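Local coordinates for pyridoxamine 5'-phosphate oxidase family protein (Corynebacterium diphtheriae NCTC 13129, PDB 3CP3) that is of unknown function but belongs to the pyridoxamine 5'-phosphate oxidase family, and so may bind a flavin nucleotide, as its relatives with the FMN-binding split barrel do, at residues Leu78-Arg83 against Ser91-Gly96; Val33-Asp38 against Asn74-Phe79. All coordinates share one frame; numbering follows the deposited sequence.

Contact 1 (Leu78-Arg83 against Ser91-Gly96); sequences LFEVDR and SVVLKG
Ser91 faces Asp82 in a non-hydrogen-bonded antiparallel pair, their CB atoms 3.7 Å apart, while its CA-H approaches Val81 O. The carboxylate of Asp82 turns off to a salt bridge with Arg31 of the second subunit. Val92 then makes two backbone bonds to Val81: its N gives to Val81 O at 2.8 Å, and its O receives Val81 N at 3.0 Å. The side chains of this pair share a face on which Leu24 of helix 17-25 packs against both. At Val93 the strand turns its side chain to the opposite face, where CG2 lies 3.9 Å from Glu80 CG. Glu80 starts with CG anti to the backbone N (chi1 -169°) and bends at chi2, its carboxylate forming a salt bridge with Arg31 of the same chain. Leu94 pairs with Phe79, and here the Leu94 N to Phe79 O bond is short, 2.6 Å, almost straight and in the carbonyl plane; the return bond from Phe79 N to Leu94 O measures 2.9 Å. The phenylalanine ring leads away from the segment 91-96 and meets Phe47 edge-to-face. Lys95 closes the series, lying alongside Leu78 with its CG 3.7 Å from Leu78 CD2. The aliphatic stem thus packs on leucine, and NZ reaches Asp39 of the second subunit in a salt bridge. Strands 76-83 and 89-100 follow one another in the chain and pair as a β hairpin, one face packed within the chain and the other largely against the partner subunit, consistent with the dimeric split barrel of this family.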
ATOM      1  N   LEU A  78       3.892  -7.434  -4.301  1.00 29.26           N
ATOM      2  CA  LEU A  78       2.558  -7.044  -4.668  1.00 27.21           C
ATOM      3  C   LEU A  78       2.642  -5.660  -5.216  1.00 28.52           C
ATOM      4  O   LEU A  78       3.548  -4.905  -4.848  1.00 28.71           O
ATOM      5  CB  LEU A  78       1.654  -6.911  -3.411  1.00 27.74           C
ATOM      6  CG  LEU A  78       1.505  -8.034  -2.449  1.00 29.43           C
ATOM      7  CD1 LEU A  78       0.565  -7.533  -1.313  1.00 28.12           C
ATOM      8  CD2 LEU A  78       0.954  -9.302  -3.171  1.00 31.92           C
ATOM      9  N   PHE A  79       1.692  -5.308  -6.054  1.00 27.74           N
ATOM     10  CA  PHE A  79       1.557  -3.951  -6.560  1.00 29.58           C
ATOM     11  C   PHE A  79       0.108  -3.538  -6.420  1.00 29.38           C
ATOM     12  O   PHE A  79      -0.823  -4.273  -6.862  1.00 30.62           O
ATOM     13  CB  PHE A  79       2.051  -3.851  -8.025  1.00 29.68           C
ATOM     14  CG  PHE A  79       2.204  -2.423  -8.510  1.00 30.31           C
ATOM     15  CD1 PHE A  79       3.310  -1.675  -8.148  1.00 31.97           C
ATOM     16  CD2 PHE A  79       1.220  -1.810  -9.277  1.00 29.91           C
ATOM     17  CE1 PHE A  79       3.436  -0.343  -8.573  1.00 30.87           C
ATOM     18  CE2 PHE A  79       1.345  -0.488  -9.682  1.00 27.78           C
ATOM     19  CZ  PHE A  79       2.449   0.231  -9.321  1.00 31.10           C
ATOM     20  N   GLU A  80      -0.117  -2.371  -5.822  1.00 29.49           N
ATOM     21  CA  GLU A  80      -1.429  -1.956  -5.461  1.00 28.74           C
ATOM     22  C   GLU A  80      -1.732  -0.534  -5.918  1.00 32.60           C
ATOM     23  O   GLU A  80      -0.898   0.383  -5.822  1.00 31.66           O
ATOM     24  CB  GLU A  80      -1.671  -2.095  -3.913  1.00 26.86           C
ATOM     25  CG  GLU A  80      -3.144  -1.911  -3.479  1.00 28.67           C
ATOM     26  CD  GLU A  80      -3.464  -0.504  -2.995  1.00 30.29           C
ATOM     27  OE1 GLU A  80      -2.547   0.393  -3.063  1.00 29.03           O
ATOM     28  OE2 GLU A  80      -4.560  -0.341  -2.402  1.00 30.26           O
ATOM     29  N   VAL A  81      -2.957  -0.375  -6.400  1.00 34.72           N
ATOM     30  CA  VAL A  81      -3.542   0.929  -6.711  1.00 38.86           C
ATOM     31  C   VAL A  81      -4.894   0.985  -5.986  1.00 39.13           C
ATOM     32  O   VAL A  81      -5.584  -0.047  -5.832  1.00 36.08           O
ATOM     33  CB  VAL A  81      -3.650   1.068  -8.260  1.00 41.24           C
ATOM     34  CG1 VAL A  81      -4.386   2.311  -8.638  1.00 46.44           C
ATOM     35  CG2 VAL A  81      -2.278   1.024  -8.928  1.00 40.34           C
ATOM     36  N   ASP A  82      -5.296   2.154  -5.458  1.00 39.35           N
ATOM     37  CA  ASP A  82      -6.632   2.323  -4.902  1.00 38.72           C
ATOM     38  C   ASP A  82      -7.220   3.723  -5.125  1.00 41.34           C
ATOM     39  O   ASP A  82      -6.533   4.575  -5.722  1.00 40.96           O
ATOM     40  CB  ASP A  82      -6.858   1.843  -3.412  1.00 39.08           C
ATOM     41  CG  ASP A  82      -5.989   2.609  -2.324  1.00 40.69           C
ATOM     42  OD1 ASP A  82      -6.402   3.671  -1.755  1.00 43.69           O
ATOM     43  OD2 ASP A  82      -4.985   2.036  -1.921  1.00 30.97           O
ATOM     44  N   ARG A  83      -8.486   3.857  -4.690  1.00 43.44           N
ATOM     45  CA  ARG A  83      -9.287   5.122  -4.572  1.00 45.11           C
ATOM     46  C   ARG A  83     -10.474   4.962  -3.668  1.00 47.82           C
ATOM     47  O   ARG A  83     -11.418   4.186  -3.931  1.00 47.70           O
ATOM     48  CB  ARG A  83      -9.736   5.651  -5.914  1.00 45.70           C
ATOM     49  CG  ARG A  83      -8.600   6.161  -6.765  1.00 42.09           C
ATOM     50  CD  ARG A  83      -8.037   7.506  -6.249  1.00 45.42           C
ATOM     51  NE  ARG A  83      -7.091   8.091  -7.199  1.00 42.85           N
ATOM     52  CZ  ARG A  83      -6.441   9.235  -7.033  1.00 43.68           C
ATOM     53  NH1 ARG A  83      -6.617   9.980  -5.926  1.00 41.25           N
ATOM     54  NH2 ARG A  83      -5.624   9.655  -8.002  1.00 42.71           N
ATOM     55  N   SER A  91      -9.894  -1.012  -4.826  1.00 31.38           N
ATOM     56  CA  SER A  91      -8.458  -1.251  -4.890  1.00 30.51           C
ATOM     57  C   SER A  91      -8.204  -2.385  -5.837  1.00 28.56           C
ATOM     58  O   SER A  91      -9.057  -3.255  -5.980  1.00 28.05           O
ATOM     59  CB  SER A  91      -7.895  -1.688  -3.521  1.00 31.56           C
ATOM     60  OG  SER A  91      -8.562  -2.869  -3.093  1.00 35.61           O
ATOM     61  N   VAL A  92      -7.027  -2.401  -6.442  1.00 27.65           N
ATOM     62  CA  VAL A  92      -6.618  -3.488  -7.307  1.00 28.11           C
ATOM     63  C   VAL A  92      -5.230  -3.892  -6.764  1.00 30.59           C
ATOM     64  O   VAL A  92      -4.388  -2.995  -6.538  1.00 31.07           O
ATOM     65  CB  VAL A  92      -6.516  -3.040  -8.764  1.00 26.01           C
ATOM     66  CG1 VAL A  92      -5.848  -4.187  -9.674  1.00 25.95           C
ATOM     67  CG2 VAL A  92      -7.973  -2.695  -9.297  1.00 27.29           C
ATOM     68  N   VAL A  93      -5.053  -5.191  -6.530  1.00 30.15           N
ATOM     69  CA  VAL A  93      -3.769  -5.766  -6.064  1.00 29.88           C
ATOM     70  C   VAL A  93      -3.277  -6.729  -7.134  1.00 31.26           C
ATOM     71  O   VAL A  93      -3.985  -7.724  -7.523  1.00 29.64           O
ATOM     72  CB  VAL A  93      -3.957  -6.489  -4.733  1.00 29.43           C
ATOM     73  CG1 VAL A  93      -2.615  -7.265  -4.245  1.00 31.11           C
ATOM     74  CG2 VAL A  93      -4.436  -5.548  -3.695  1.00 28.60           C
ATOM     75  N   LEU A  94      -2.060  -6.490  -7.591  1.00 30.57           N
ATOM     76  CA  LEU A  94      -1.407  -7.455  -8.442  1.00 31.38           C
ATOM     77  C   LEU A  94      -0.407  -8.280  -7.623  1.00 32.50           C
ATOM     78  O   LEU A  94       0.339  -7.718  -6.787  1.00 32.94           O
ATOM     79  CB  LEU A  94      -0.717  -6.730  -9.609  1.00 30.67           C
ATOM     80  CG  LEU A  94      -1.497  -5.690 -10.372  1.00 33.54           C
ATOM     81  CD1 LEU A  94      -0.564  -5.178 -11.470  1.00 34.69           C
ATOM     82  CD2 LEU A  94      -2.790  -6.349 -10.984  1.00 33.18           C
ATOM     83  N   LYS A  95      -0.406  -9.608  -7.811  1.00 31.43           N
ATOM     84  CA  LYS A  95       0.703 -10.425  -7.337  1.00 32.17           C
ATOM     85  C   LYS A  95       1.649 -10.685  -8.493  1.00 31.93           C
ATOM     86  O   LYS A  95       1.192 -11.028  -9.581  1.00 32.24           O
ATOM     87  CB  LYS A  95       0.220 -11.763  -6.843  1.00 32.90           C
ATOM     88  CG  LYS A  95      -0.591 -11.688  -5.552  1.00 37.93           C
ATOM     89  CD  LYS A  95      -0.592 -13.073  -4.898  1.00 40.99           C
ATOM     90  CE  LYS A  95      -1.673 -13.216  -3.812  1.00 48.84           C
ATOM     91  NZ  LYS A  95      -1.484 -12.249  -2.674  1.00 49.15           N
ATOM     92  N   GLY A  96       2.964 -10.557  -8.261  1.00 31.33           N
ATOM     93  CA  GLY A  96       3.880 -10.876  -9.326  1.00 31.49           C
ATOM     94  C   GLY A  96       5.327 -10.961  -8.928  1.00 30.91           C
ATOM     95  O   GLY A  96       5.643 -11.096  -7.737  1.00 31.14           O
TER

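Contact 2 (Val33-Asp38 against Asn74-Phe79); sequences VVHRKD and NSDVLF
A water between His35 and the 74-76 backbone is gripped from three sides: it accepts from His35 N at 2.9 Å, and it lies 2.7 Å from Asn74 O and 2.6 Å from Asp76 O. It links the backbones of two neighbours in the antiparallel sheet, probably the split barrel of this family: strands 29-36 and 76-83, between the Val33-Leu78 pair and the Asn74 N to His35 O bond. Val33 and Leu78 form a hydrogen-bonded pair, Val33 N reaching Leu78 O at 2.8 Å in a nearly straight bond. The reverse bond, from Leu78 N to Val33 O, is longer at 3.1 Å and uses a carbonyl lone pair. One step on, CG1 of Val34 and CG1 of Val77 lie side by side, with Phe69 touching both valines. Beyond the water, Asn74 N donates directly to His35 O at 2.9 Å. Asn74 also shapes its own chain: its OD1 takes the N-H of Asp76 at 2.9 Å, an Asx turn. The amide stacks alongside the imidazole, the two planes 24° apart. With CG between the backbone N and the carbonyl carbon (chi1 69°), the His35 ring is brought close to Asn74 and Asp76. At the ring edge, in plane, lies Asp76 OD2, near CE1, its carboxylate turned almost perpendicular to the ring; OD1 of the same group makes a salt bridge with Arg132. Over one face of the imidazole, displaced toward its rim, Asn74 CB makes a CH-pi contact 4.0 Å from the ring centroid.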
ATOM      1  N   VAL A  33       4.848  -3.565  -2.782  1.00 27.82           N
ATOM      2  CA  VAL A  33       5.124  -4.131  -1.507  1.00 29.42           C
ATOM      3  C   VAL A  33       6.212  -5.159  -1.682  1.00 29.52           C
ATOM      4  O   VAL A  33       6.051  -6.121  -2.464  1.00 28.82           O
ATOM      5  CB  VAL A  33       3.868  -4.808  -0.893  1.00 29.42           C
ATOM      6  CG1 VAL A  33       4.211  -5.384   0.447  1.00 30.84           C
ATOM      7  CG2 VAL A  33       2.725  -3.763  -0.775  1.00 30.30           C
ATOM      8  N   VAL A  34       7.270  -4.989  -0.902  1.00 29.18           N
ATOM      9  CA  VAL A  34       8.427  -5.848  -1.008  1.00 31.36           C
ATOM     10  C   VAL A  34       8.740  -6.480   0.312  1.00 32.99           C
ATOM     11  O   VAL A  34       8.231  -6.061   1.370  1.00 32.81           O
ATOM     12  CB  VAL A  34       9.692  -5.071  -1.451  1.00 29.87           C
ATOM     13  CG1 VAL A  34       9.455  -4.400  -2.800  1.00 31.51           C
ATOM     14  CG2 VAL A  34      10.056  -4.014  -0.403  1.00 28.30           C
ATOM     15  N   HIS A  35       9.541  -7.528   0.235  1.00 34.96           N
ATOM     16  CA  HIS A  35       9.960  -8.199   1.425  1.00 38.31           C
ATOM     17  C   HIS A  35      11.241  -8.893   1.295  1.00 39.66           C
ATOM     18  O   HIS A  35      11.562  -9.441   0.228  1.00 39.33           O
ATOM     19  CB  HIS A  35       8.897  -9.169   1.974  1.00 38.64           C
ATOM     20  CG  HIS A  35       8.644 -10.384   1.138  1.00 40.00           C
ATOM     21  ND1 HIS A  35       7.959 -10.331  -0.060  1.00 43.15           N
ATOM     22  CD2 HIS A  35       8.872 -11.690   1.379  1.00 41.29           C
ATOM     23  CE1 HIS A  35       7.818 -11.551  -0.541  1.00 40.92           C
ATOM     24  NE2 HIS A  35       8.388 -12.390   0.299  1.00 41.74           N
ATOM     25  N   ARG A  36      12.031  -8.850   2.368  0.50 40.57           N
ATOM     26  CA  ARG A  36      13.171  -9.760   2.543  0.50 41.22           C
ATOM     27  C   ARG A  36      12.846 -10.581   3.799  0.50 42.31           C
ATOM     28  O   ARG A  36      12.918 -10.081   4.939  0.50 42.24           O
ATOM     29  CB  ARG A  36      14.499  -8.998   2.647  0.50 41.72           C
ATOM     30  CG  ARG A  36      15.754  -9.869   2.852  0.50 40.20           C
ATOM     31  CD  ARG A  36      17.020  -9.001   3.056  0.50 41.15           C
ATOM     32  NE  ARG A  36      18.144  -9.764   3.620  0.50 40.24           N
ATOM     33  CZ  ARG A  36      19.405  -9.338   3.679  0.50 41.42           C
ATOM     34  NH1 ARG A  36      19.738  -8.145   3.196  0.50 42.15           N
ATOM     35  NH2 ARG A  36      20.349 -10.114   4.212  0.50 39.18           N
ATOM     36  N   LYS A  37      12.418 -11.822   3.562  1.00 42.60           N
ATOM     37  CA  LYS A  37      11.813 -12.704   4.581  1.00 43.57           C
ATOM     38  C   LYS A  37      10.587 -12.025   5.185  1.00 43.98           C
ATOM     39  O   LYS A  37       9.639 -11.680   4.452  1.00 45.02           O
ATOM     40  CB  LYS A  37      12.837 -13.166   5.665  1.00 43.31           C
ATOM     41  CG  LYS A  37      14.070 -13.886   5.112  1.00 44.80           C
ATOM     42  CD  LYS A  37      14.892 -14.513   6.248  1.00 45.90           C
ATOM     43  CE  LYS A  37      16.275 -14.969   5.777  1.00 48.00           C
ATOM     44  NZ  LYS A  37      17.081 -15.583   6.906  1.00 47.23           N
ATOM     45  N   ASP A  38      10.608 -11.790   6.497  1.00 43.45           N
ATOM     46  CA  ASP A  38       9.470 -11.163   7.183  1.00 43.60           C
ATOM     47  C   ASP A  38       9.507  -9.640   7.346  1.00 41.60           C
ATOM     48  O   ASP A  38       8.504  -9.043   7.816  1.00 42.43           O
ATOM     49  CB  ASP A  38       9.263 -11.786   8.563  1.00 44.95           C
ATOM     50  CG  ASP A  38       8.676 -13.175   8.480  1.00 49.61           C
ATOM     51  OD1 ASP A  38       7.532 -13.354   8.976  1.00 55.32           O
ATOM     52  OD2 ASP A  38       9.358 -14.080   7.921  1.00 53.01           O
ATOM     53  N   ASN A  74      13.092 -10.145  -2.151  1.00 34.21           N
ATOM     54  CA  ASN A  74      12.516 -11.201  -2.940  1.00 33.50           C
ATOM     55  C   ASN A  74      12.002 -10.599  -4.287  1.00 31.50           C
ATOM     56  O   ASN A  74      11.520  -9.473  -4.317  1.00 30.95           O
ATOM     57  CB  ASN A  74      11.399 -11.767  -2.112  1.00 31.86           C
ATOM     58  CG  ASN A  74      11.055 -13.161  -2.465  1.00 34.38           C
ATOM     59  OD1 ASN A  74      10.688 -13.445  -3.588  1.00 33.23           O
ATOM     60  ND2 ASN A  74      11.039 -14.025  -1.472  1.00 32.00           N
ATOM     61  N   SER A  75      12.073 -11.354  -5.376  1.00 28.60           N
ATOM     62  CA  SER A  75      11.449 -10.879  -6.621  1.00 27.46           C
ATOM     63  C   SER A  75       9.928 -10.901  -6.515  1.00 28.51           C
ATOM     64  O   SER A  75       9.217 -10.209  -7.269  1.00 27.89           O
ATOM     65  CB  SER A  75      11.964 -11.707  -7.831  1.00 27.39           C
ATOM     66  OG  SER A  75      11.391 -13.026  -7.804  1.00 24.13           O
ATOM     67  N   ASP A  76       9.404 -11.620  -5.510  1.00 28.68           N
ATOM     68  CA  ASP A  76       7.965 -11.757  -5.306  1.00 28.42           C
ATOM     69  C   ASP A  76       7.435 -10.506  -4.589  1.00 28.41           C
ATOM     70  O   ASP A  76       7.916 -10.133  -3.495  1.00 25.85           O
ATOM     71  CB  ASP A  76       7.689 -13.045  -4.452  1.00 30.27           C
ATOM     72  CG  ASP A  76       6.206 -13.293  -4.172  1.00 35.16           C
ATOM     73  OD1 ASP A  76       5.329 -13.115  -5.052  1.00 34.72           O
ATOM     74  OD2 ASP A  76       5.924 -13.739  -3.036  1.00 41.99           O
ATOM     75  N   VAL A  77       6.469  -9.850  -5.234  1.00 26.45           N
ATOM     76  CA  VAL A  77       5.994  -8.528  -4.804  1.00 27.77           C
ATOM     77  C   VAL A  77       4.479  -8.465  -4.911  1.00 28.94           C
ATOM     78  O   VAL A  77       3.836  -9.323  -5.564  1.00 29.27           O
ATOM     79  CB  VAL A  77       6.584  -7.335  -5.673  1.00 28.64           C
ATOM     80  CG1 VAL A  77       8.105  -7.196  -5.486  1.00 26.30           C
ATOM     81  CG2 VAL A  77       6.244  -7.450  -7.194  1.00 25.36           C
ATOM     82  N   LEU A  78       3.892  -7.434  -4.301  1.00 29.26           N
ATOM     83  CA  LEU A  78       2.558  -7.044  -4.668  1.00 27.21           C
ATOM     84  C   LEU A  78       2.642  -5.660  -5.216  1.00 28.52           C
ATOM     85  O   LEU A  78       3.548  -4.905  -4.848  1.00 28.71           O
ATOM     86  CB  LEU A  78       1.654  -6.911  -3.411  1.00 27.74           C
ATOM     87  CG  LEU A  78       1.505  -8.034  -2.449  1.00 29.43           C
ATOM     88  CD1 LEU A  78       0.565  -7.533  -1.313  1.00 28.12           C
ATOM     89  CD2 LEU A  78       0.954  -9.302  -3.171  1.00 31.92           C
ATOM     90  N   PHE A  79       1.692  -5.308  -6.054  1.00 27.74           N
ATOM     91  CA  PHE A  79       1.557  -3.951  -6.560  1.00 29.58           C
ATOM     92  C   PHE A  79       0.108  -3.538  -6.420  1.00 29.38           C
ATOM     93  O   PHE A  79      -0.823  -4.273  -6.862  1.00 30.62           O
ATOM     94  CB  PHE A  79       2.051  -3.851  -8.025  1.00 29.68           C
ATOM     95  CG  PHE A  79       2.204  -2.423  -8.510  1.00 30.31           C
ATOM     96  CD1 PHE A  79       3.310  -1.675  -8.148  1.00 31.97           C
ATOM     97  CD2 PHE A  79       1.220  -1.810  -9.277  1.00 29.91           C
ATOM     98  CE1 PHE A  79       3.436  -0.343  -8.573  1.00 30.87           C
ATOM     99  CE2 PHE A  79       1.345  -0.488  -9.682  1.00 27.78           C
ATOM    100  CZ  PHE A  79       2.449   0.231  -9.321  1.00 31.10           C
TER
HETATM  101  O   HOH W   1       9.714  -8.489  -2.512  1.00 25.59           O
HETATM  102  O   HOH W   2      12.382 -13.196   1.009  1.00 42.92           O

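Strand 76-83 is the common element: contact 1 borders it with strand 89-100 and contact 2 with strand 29-36. Leu78 and Phe79 belong to both, though only Leu78 touches the opposing segment in each; the centres of the contacts lie about 13 Å apart. A probable hydrogen bond of 2.9 Å from Val77 N to Gly96 O joins the two directly, carrying the ladder of contact 1 onward toward the Asx turn. Leu40 of the second subunit packs on Val33, Leu78 and Lys95, and thus touches both contacts at the dimer interface. A bound acetic acid, probably from the crystallisation liquor, though such molecules often mark pockets, sits about 3 Å from the side chain of Val81 in contact 1.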